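UPF0141 protein yjdB (Campylobacter jejuni subsp. jejuni HB93-13, PDB 4TN0) probably transfers phosphoethanolamine to acceptor molecules in the periplasm, with a zinc-containing active site of the alkaline phosphatase-like kind. Local coordinates at residues Met1-Arg11 against Leu286-Pro298. Sequence-based numbering, arbitrary orientation.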
ATOM      1  N   MET A   1      17.935   2.401 -23.092  1.00 68.28           N
ATOM      2  CA  MET A   1      18.897   2.278 -22.000  1.00 69.72           C
ATOM      3  C   MET A   1      18.194   1.855 -20.711  1.00 62.19           C
ATOM      4  O   MET A   1      17.187   2.448 -20.349  1.00 68.39           O
ATOM      5  CB  MET A   1      19.593   3.623 -21.754  1.00 72.59           C
ATOM      6  CG  MET A   1      20.235   4.288 -22.978  1.00 82.27           C
ATOM      7  SD  MET A   1      19.742   6.040 -23.164  1.00102.47           S
ATOM      8  CE  MET A   1      18.413   5.957 -24.380  1.00 74.04           C
ATOM      9  N   PHE A   2      18.706   0.853 -20.002  1.00 64.18           N
ATOM     10  CA  PHE A   2      18.166   0.554 -18.675  1.00 56.49           C
ATOM     11  C   PHE A   2      19.159   1.007 -17.608  1.00 58.19           C
ATOM     12  O   PHE A   2      20.122   0.305 -17.316  1.00 58.38           O
ATOM     13  CB  PHE A   2      17.854  -0.930 -18.502  1.00 59.35           C
ATOM     14  CG  PHE A   2      17.208  -1.255 -17.178  1.00 55.25           C
ATOM     15  CD1 PHE A   2      17.939  -1.856 -16.163  1.00 55.09           C
ATOM     16  CD2 PHE A   2      15.885  -0.921 -16.933  1.00 51.76           C
ATOM     17  CE1 PHE A   2      17.350  -2.142 -14.936  1.00 51.06           C
ATOM     18  CE2 PHE A   2      15.289  -1.206 -15.715  1.00 49.67           C
ATOM     19  CZ  PHE A   2      16.019  -1.816 -14.717  1.00 52.02           C
ATOM     20  N   LYS A   3      18.875   2.140 -16.976  1.00 55.21           N
ATOM     21  CA  LYS A   3      19.772   2.743 -16.003  1.00 50.68           C
ATOM     22  C   LYS A   3      19.716   2.006 -14.669  1.00 54.49           C
ATOM     23  O   LYS A   3      18.646   1.627 -14.211  1.00 51.72           O
ATOM     24  CB  LYS A   3      19.400   4.215 -15.817  1.00 54.62           C
ATOM     25  CG  LYS A   3      20.222   5.002 -14.821  1.00 57.52           C
ATOM     26  CD  LYS A   3      19.807   6.481 -14.883  1.00 59.10           C
ATOM     27  CE  LYS A   3      20.883   7.389 -14.316  1.00 57.56           C
ATOM     28  NZ  LYS A   3      20.599   8.817 -14.591  1.00 58.90           N
ATOM     29  N   THR A   4      20.879   1.791 -14.055  1.00 57.54           N
ATOM     30  CA  THR A   4      20.947   1.205 -12.723  1.00 53.75           C
ATOM     31  C   THR A   4      21.045   2.345 -11.727  1.00 56.41           C
ATOM     32  O   THR A   4      21.510   3.435 -12.075  1.00 58.64           O
ATOM     33  CB  THR A   4      22.165   0.251 -12.547  1.00 58.48           C
ATOM     34  OG1 THR A   4      23.389   0.964 -12.784  1.00 59.20           O
ATOM     35  CG2 THR A   4      22.076  -0.930 -13.494  1.00 57.76           C
ATOM     36  N   ILE A   5      20.593   2.123 -10.500  1.00 52.47           N
ATOM     37  CA  ILE A   5      20.675   3.182  -9.505  1.00 52.83           C
ATOM     38  C   ILE A   5      21.257   2.647  -8.222  1.00 50.48           C
ATOM     39  O   ILE A   5      21.324   1.431  -8.034  1.00 50.04           O
ATOM     40  CB  ILE A   5      19.304   3.825  -9.197  1.00 54.88           C
ATOM     41  CG1 ILE A   5      18.377   2.815  -8.515  1.00 49.78           C
ATOM     42  CG2 ILE A   5      18.668   4.409 -10.453  1.00 50.47           C
ATOM     43  CD1 ILE A   5      17.224   3.491  -7.783  1.00 46.41           C
ATOM     44  N   ALA A   6      21.628   3.562  -7.328  1.00 47.01           N
ATOM     45  CA  ALA A   6      22.237   3.197  -6.057  1.00 53.06           C
ATOM     46  C   ALA A   6      23.343   2.158  -6.272  1.00 53.67           C
ATOM     47  O   ALA A   6      23.332   1.079  -5.675  1.00 53.43           O
ATOM     48  CB  ALA A   6      21.176   2.661  -5.101  1.00 54.73           C
ATOM     49  N   ASN A   7      24.307   2.502  -7.117  1.00 52.97           N
ATOM     50  CA  ASN A   7      25.346   1.560  -7.509  1.00 59.52           C
ATOM     51  C   ASN A   7      26.312   1.237  -6.351  1.00 58.96           C
ATOM     52  O   ASN A   7      27.045   0.260  -6.402  1.00 48.94           O
ATOM     53  CB  ASN A   7      26.122   2.098  -8.719  1.00 56.10           C
ATOM     54  CG  ASN A   7      25.244   2.294  -9.949  1.00 56.14           C
ATOM     55  OD1 ASN A   7      24.492   1.400 -10.340  1.00 61.87           O
ATOM     56  ND2 ASN A   7      25.375   3.447 -10.593  1.00 64.75           N
ATOM     57  N   ASP A   8      26.308   2.086  -5.327  1.00 56.69           N
ATOM     58  CA  ASP A   8      27.139   1.925  -4.141  1.00 57.76           C
ATOM     59  C   ASP A   8      26.447   1.204  -2.980  1.00 61.51           C
ATOM     60  O   ASP A   8      26.859   1.370  -1.831  1.00 65.87           O
ATOM     61  CB  ASP A   8      27.576   3.300  -3.634  1.00 56.06           C
ATOM     62  CG  ASP A   8      26.388   4.156  -3.231  1.00 64.38           C
ATOM     63  OD1 ASP A   8      25.295   3.911  -3.779  1.00 67.58           O
ATOM     64  OD2 ASP A   8      26.520   5.056  -2.371  1.00 65.65           O
ATOM     65  N   ALA A   9      25.414   0.413  -3.235  1.00 56.39           N
ATOM     66  CA  ALA A   9      24.608  -0.076  -2.112  1.00 59.93           C
ATOM     67  C   ALA A   9      25.052  -1.448  -1.583  1.00 58.89           C
ATOM     68  O   ALA A   9      25.549  -2.289  -2.336  1.00 56.17           O
ATOM     69  CB  ALA A   9      23.127  -0.119  -2.512  1.00 57.84           C
ATOM     70  N   TYR A  10      24.865  -1.670  -0.284  1.00 53.19           N
ATOM     71  CA  TYR A  10      25.265  -2.940   0.328  1.00 58.54           C
ATOM     72  C   TYR A  10      24.657  -3.128   1.722  1.00 60.52           C
ATOM     73  O   TYR A  10      24.198  -2.167   2.359  1.00 58.76           O
ATOM     74  CB  TYR A  10      26.801  -3.045   0.422  1.00 60.35           C
ATOM     75  CG  TYR A  10      27.436  -1.978   1.306  1.00 59.26           C
ATOM     76  CD1 TYR A  10      27.569  -2.175   2.682  1.00 60.96           C
ATOM     77  CD2 TYR A  10      27.930  -0.794   0.764  1.00 57.97           C
ATOM     78  CE1 TYR A  10      28.141  -1.208   3.501  1.00 64.79           C
ATOM     79  CE2 TYR A  10      28.514   0.184   1.576  1.00 61.95           C
ATOM     80  CZ  TYR A  10      28.618  -0.031   2.948  1.00 67.05           C
ATOM     81  OH  TYR A  10      29.186   0.928   3.773  1.00 61.08           O
ATOM     82  N   ARG A  11      24.618  -4.384   2.165  1.00 63.98           N
ATOM     83  CA  ARG A  11      24.309  -4.727   3.556  1.00 65.69           C
ATOM     84  C   ARG A  11      25.399  -5.614   4.188  1.00 59.57           C
ATOM     85  O   ARG A  11      25.712  -5.487   5.377  1.00 60.35           O
ATOM     86  CB  ARG A  11      22.927  -5.388   3.626  1.00 58.71           C
ATOM     87  CG  ARG A  11      21.798  -4.427   3.248  1.00 62.93           C
ATOM     88  CD  ARG A  11      20.415  -5.089   3.079  1.00 52.86           C
ATOM     89  NE  ARG A  11      20.126  -6.176   4.000  1.00 48.64           N
ATOM     90  CZ  ARG A  11      20.271  -7.455   3.672  1.00 46.80           C
ATOM     91  NH1 ARG A  11      20.712  -7.767   2.459  1.00 46.77           N
ATOM     92  NH2 ARG A  11      19.993  -8.409   4.545  1.00 45.46           N
ATOM     93  N   LEU A 286      14.542   1.089   1.783  1.00 54.34           N
ATOM     94  CA  LEU A 286      15.974   0.873   1.907  1.00 57.07           C
ATOM     95  C   LEU A 286      16.313   0.808   3.393  1.00 58.95           C
ATOM     96  O   LEU A 286      16.915  -0.158   3.863  1.00 56.50           O
ATOM     97  CB  LEU A 286      16.764   1.980   1.216  1.00 55.48           C
ATOM     98  CG  LEU A 286      16.667   2.078  -0.301  1.00 51.31           C
ATOM     99  CD1 LEU A 286      17.853   2.843  -0.854  1.00 52.21           C
ATOM    100  CD2 LEU A 286      16.606   0.701  -0.902  1.00 51.95           C
ATOM    101  N   GLY A 287      15.874   1.825   4.133  1.00 58.79           N
ATOM    102  CA  GLY A 287      16.136   1.916   5.557  1.00 61.52           C
ATOM    103  C   GLY A 287      15.733   0.695   6.364  1.00 63.77           C
ATOM    104  O   GLY A 287      16.350   0.376   7.383  1.00 70.25           O
ATOM    105  N   TYR A 288      14.698   0.001   5.910  1.00 62.07           N
ATOM    106  CA  TYR A 288      14.161  -1.101   6.688  1.00 60.84           C
ATOM    107  C   TYR A 288      15.121  -2.268   6.699  1.00 62.04           C
ATOM    108  O   TYR A 288      15.221  -2.983   7.701  1.00 66.37           O
ATOM    109  CB  TYR A 288      12.804  -1.564   6.152  1.00 59.76           C
ATOM    110  CG  TYR A 288      12.102  -2.485   7.118  1.00 55.55           C
ATOM    111  CD1 TYR A 288      12.304  -3.861   7.070  1.00 53.00           C
ATOM    112  CD2 TYR A 288      11.257  -1.975   8.098  1.00 54.18           C
ATOM    113  CE1 TYR A 288      11.676  -4.705   7.965  1.00 49.62           C
ATOM    114  CE2 TYR A 288      10.628  -2.808   8.996  1.00 52.99           C
ATOM    115  CZ  TYR A 288      10.842  -4.174   8.924  1.00 52.66           C
ATOM    116  OH  TYR A 288      10.214  -5.009   9.816  1.00 57.39           O
ATOM    117  N   PHE A 289      15.825  -2.476   5.591  1.00 59.31           N
ATOM    118  CA  PHE A 289      16.768  -3.585   5.529  1.00 61.21           C
ATOM    119  C   PHE A 289      18.200  -3.072   5.689  1.00 62.28           C
ATOM    120  O   PHE A 289      19.156  -3.775   5.373  1.00 56.96           O
ATOM    121  CB  PHE A 289      16.591  -4.355   4.222  1.00 52.08           C
ATOM    122  CG  PHE A 289      15.270  -5.036   4.130  1.00 60.46           C
ATOM    123  CD1 PHE A 289      15.113  -6.335   4.577  1.00 62.11           C
ATOM    124  CD2 PHE A 289      14.161  -4.359   3.645  1.00 58.73           C
ATOM    125  CE1 PHE A 289      13.882  -6.960   4.516  1.00 56.93           C
ATOM    126  CE2 PHE A 289      12.933  -4.981   3.582  1.00 55.27           C
ATOM    127  CZ  PHE A 289      12.793  -6.279   4.019  1.00 53.55           C
ATOM    128  N   ASN A 290      18.320  -1.871   6.261  1.00 63.98           N
ATOM    129  CA  ASN A 290      19.605  -1.224   6.539  1.00 67.54           C
ATOM    130  C   ASN A 290      20.532  -1.123   5.330  1.00 65.53           C
ATOM    131  O   ASN A 290      21.732  -1.381   5.449  1.00 71.69           O
ATOM    132  CB  ASN A 290      20.339  -1.968   7.666  1.00 65.40           C
ATOM    133  CG  ASN A 290      19.544  -2.002   8.957  1.00 67.34           C
ATOM    134  OD1 ASN A 290      19.099  -3.068   9.404  1.00 70.89           O
ATOM    135  ND2 ASN A 290      19.332  -0.830   9.548  1.00 64.49           N
ATOM    136  N   VAL A 291      19.987  -0.776   4.167  1.00 61.81           N
ATOM    137  CA  VAL A 291      20.823  -0.659   2.973  1.00 63.78           C
ATOM    138  C   VAL A 291      21.686   0.598   3.064  1.00 65.30           C
ATOM    139  O   VAL A 291      21.174   1.710   3.241  1.00 62.51           O
ATOM    140  CB  VAL A 291      19.985  -0.628   1.667  1.00 57.51           C
ATOM    141  CG1 VAL A 291      20.876  -0.337   0.470  1.00 51.20           C
ATOM    142  CG2 VAL A 291      19.277  -1.958   1.457  1.00 58.78           C
ATOM    143  N   LYS A 292      22.999   0.418   2.946  1.00 62.37           N
ATOM    144  CA  LYS A 292      23.908   1.550   3.038  1.00 62.85           C
ATOM    145  C   LYS A 292      24.161   2.076   1.631  1.00 55.88           C
ATOM    146  O   LYS A 292      24.620   1.345   0.760  1.00 53.73           O
ATOM    147  CB  LYS A 292      25.223   1.152   3.732  1.00 63.07           C
ATOM    148  CG  LYS A 292      25.070   0.745   5.205  1.00 66.66           C
ATOM    149  CD  LYS A 292      24.562   1.914   6.065  1.00 73.52           C
ATOM    150  CE  LYS A 292      24.326   1.541   7.541  1.00 79.52           C
ATOM    151  NZ  LYS A 292      25.563   1.218   8.322  1.00 90.28           N
ATOM    152  N   THR A 293      23.826   3.345   1.418  1.00 53.28           N
ATOM    153  CA  THR A 293      23.953   3.975   0.110  1.00 55.78           C
ATOM    154  C   THR A 293      23.709   5.466   0.250  1.00 54.30           C
ATOM    155  O   THR A 293      23.042   5.907   1.186  1.00 55.69           O
ATOM    156  CB  THR A 293      22.957   3.381  -0.943  1.00 61.04           C
ATOM    157  OG1 THR A 293      23.029   4.136  -2.161  1.00 56.69           O
ATOM    158  CG2 THR A 293      21.512   3.406  -0.422  1.00 57.41           C
ATOM    159  N   SER A 294      24.268   6.244  -0.669  1.00 59.77           N
ATOM    160  CA  SER A 294      24.140   7.699  -0.622  1.00 56.77           C
ATOM    161  C   SER A 294      22.754   8.184  -1.055  1.00 58.71           C
ATOM    162  O   SER A 294      22.351   9.306  -0.724  1.00 64.21           O
ATOM    163  CB  SER A 294      25.211   8.353  -1.487  1.00 52.97           C
ATOM    164  OG  SER A 294      25.070   7.955  -2.835  1.00 59.15           O
ATOM    165  N   VAL A 295      22.014   7.353  -1.785  1.00 58.52           N
ATOM    166  CA  VAL A 295      20.691   7.776  -2.245  1.00 57.38           C
ATOM    167  C   VAL A 295      19.659   7.607  -1.134  1.00 57.58           C
ATOM    168  O   VAL A 295      18.524   8.095  -1.248  1.00 61.02           O
ATOM    169  CB  VAL A 295      20.231   7.011  -3.485  1.00 50.53           C
ATOM    170  CG1 VAL A 295      21.228   7.182  -4.614  1.00 47.10           C
ATOM    171  CG2 VAL A 295      19.999   5.550  -3.156  1.00 53.41           C
ATOM    172  N   TYR A 296      20.056   6.922  -0.063  1.00 50.38           N
ATOM    173  CA  TYR A 296      19.211   6.813   1.114  1.00 51.56           C
ATOM    174  C   TYR A 296      19.100   8.168   1.822  1.00 59.23           C
ATOM    175  O   TYR A 296      20.107   8.780   2.199  1.00 64.30           O
ATOM    176  CB  TYR A 296      19.756   5.745   2.064  1.00 55.60           C
ATOM    177  CG  TYR A 296      19.076   5.735   3.412  1.00 62.54           C
ATOM    178  CD1 TYR A 296      17.796   5.202   3.562  1.00 57.93           C
ATOM    179  CD2 TYR A 296      19.714   6.241   4.539  1.00 61.65           C
ATOM    180  CE1 TYR A 296      17.166   5.189   4.790  1.00 58.04           C
ATOM    181  CE2 TYR A 296      19.091   6.231   5.777  1.00 63.16           C
ATOM    182  CZ  TYR A 296      17.817   5.706   5.895  1.00 67.85           C
ATOM    183  OH  TYR A 296      17.197   5.694   7.124  1.00 68.72           O
ATOM    184  N   GLU A 297      17.877   8.650   1.997  1.00 54.68           N
ATOM    185  CA  GLU A 297      17.661   9.927   2.667  1.00 55.13           C
ATOM    186  C   GLU A 297      16.963   9.677   3.982  1.00 62.19           C
ATOM    187  O   GLU A 297      15.766   9.432   4.013  1.00 69.64           O
ATOM    188  CB  GLU A 297      16.836  10.880   1.809  1.00 59.22           C
ATOM    189  CG  GLU A 297      17.498  11.348   0.537  1.00 53.55           C
ATOM    190  CD  GLU A 297      16.540  12.130  -0.325  1.00 61.02           C
ATOM    191  OE1 GLU A 297      15.413  11.628  -0.541  1.00 62.88           O
ATOM    192  OE2 GLU A 297      16.889  13.246  -0.766  1.00 64.19           O
ATOM    193  N   PRO A 298      17.705   9.787   5.086  1.00 71.42           N
ATOM    194  CA  PRO A 298      17.198   9.432   6.416  1.00 68.67           C
ATOM    195  C   PRO A 298      16.014  10.290   6.826  1.00 64.04           C
ATOM    196  O   PRO A 298      15.245   9.921   7.708  1.00 62.68           O
ATOM    197  CB  PRO A 298      18.393   9.695   7.333  1.00 71.95           C
ATOM    198  CG  PRO A 298      19.253  10.666   6.569  1.00 73.98           C
ATOM    199  CD  PRO A 298      19.080  10.317   5.130  1.00 66.70           C
TER
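A single antiparallel bridge, Tyr10 with Lys292, ties the N-terminal arm of this alkaline phosphatase-like domain to the loop that follows helix 281-288. The two residues form a hydrogen-bonded pair: Lys292 N donates to Tyr10 O at 2.9 Å, and Tyr10 N donates in return to Lys292 O. That same oxygen also receives a CA-H...O contact from Ala9. Beside the bridge, Lys292 CB lies over one face of the Tyr10 ring, 3.9 Å from its centroid, a CH-pi contact in which the apolar root of a long chain covers an aromatic surface while its bent remainder leads away. The side chain of Asp8, in the type I turn from Ala6 to Ala9, adds bonds to Thr293 and Ser294, just beyond the bridge. Its CG sits between the backbone N and carbonyl carbon (chi1 62°), which brings the carboxylate up to both residues. Thr293 OG1 donates to Asp8 OD1 at 2.8 Å and Ser294 N to Asp8 OD2 at 3.1 Å; both come from the syn side, the hydroxyl well out of the carboxylate plane and the amide closer to it. Ser294 OG adds a weak third bond to Asp8 OD2, and a carboxylate suits a place where three donors converge. Small methyls allow close approach on the inner side: Ala9 CB meets Val291 CG1 at 3.7 Å, and Ala6 CB touches Val295 CG2. Arg11, bent at chi3 (37°), lays its CD against Val291 CG2. Asn290, with the positive phi that asparagine tolerates well, is the C-prime residue of the Schellman motif ending the helix. The apolar side of the contact rests on helix 90-96, Ala6 on Val93 and both Phe289 and Val291 on Leu94, while Phe289 also reaches Leu20 of strand 18-24, in the central sheet.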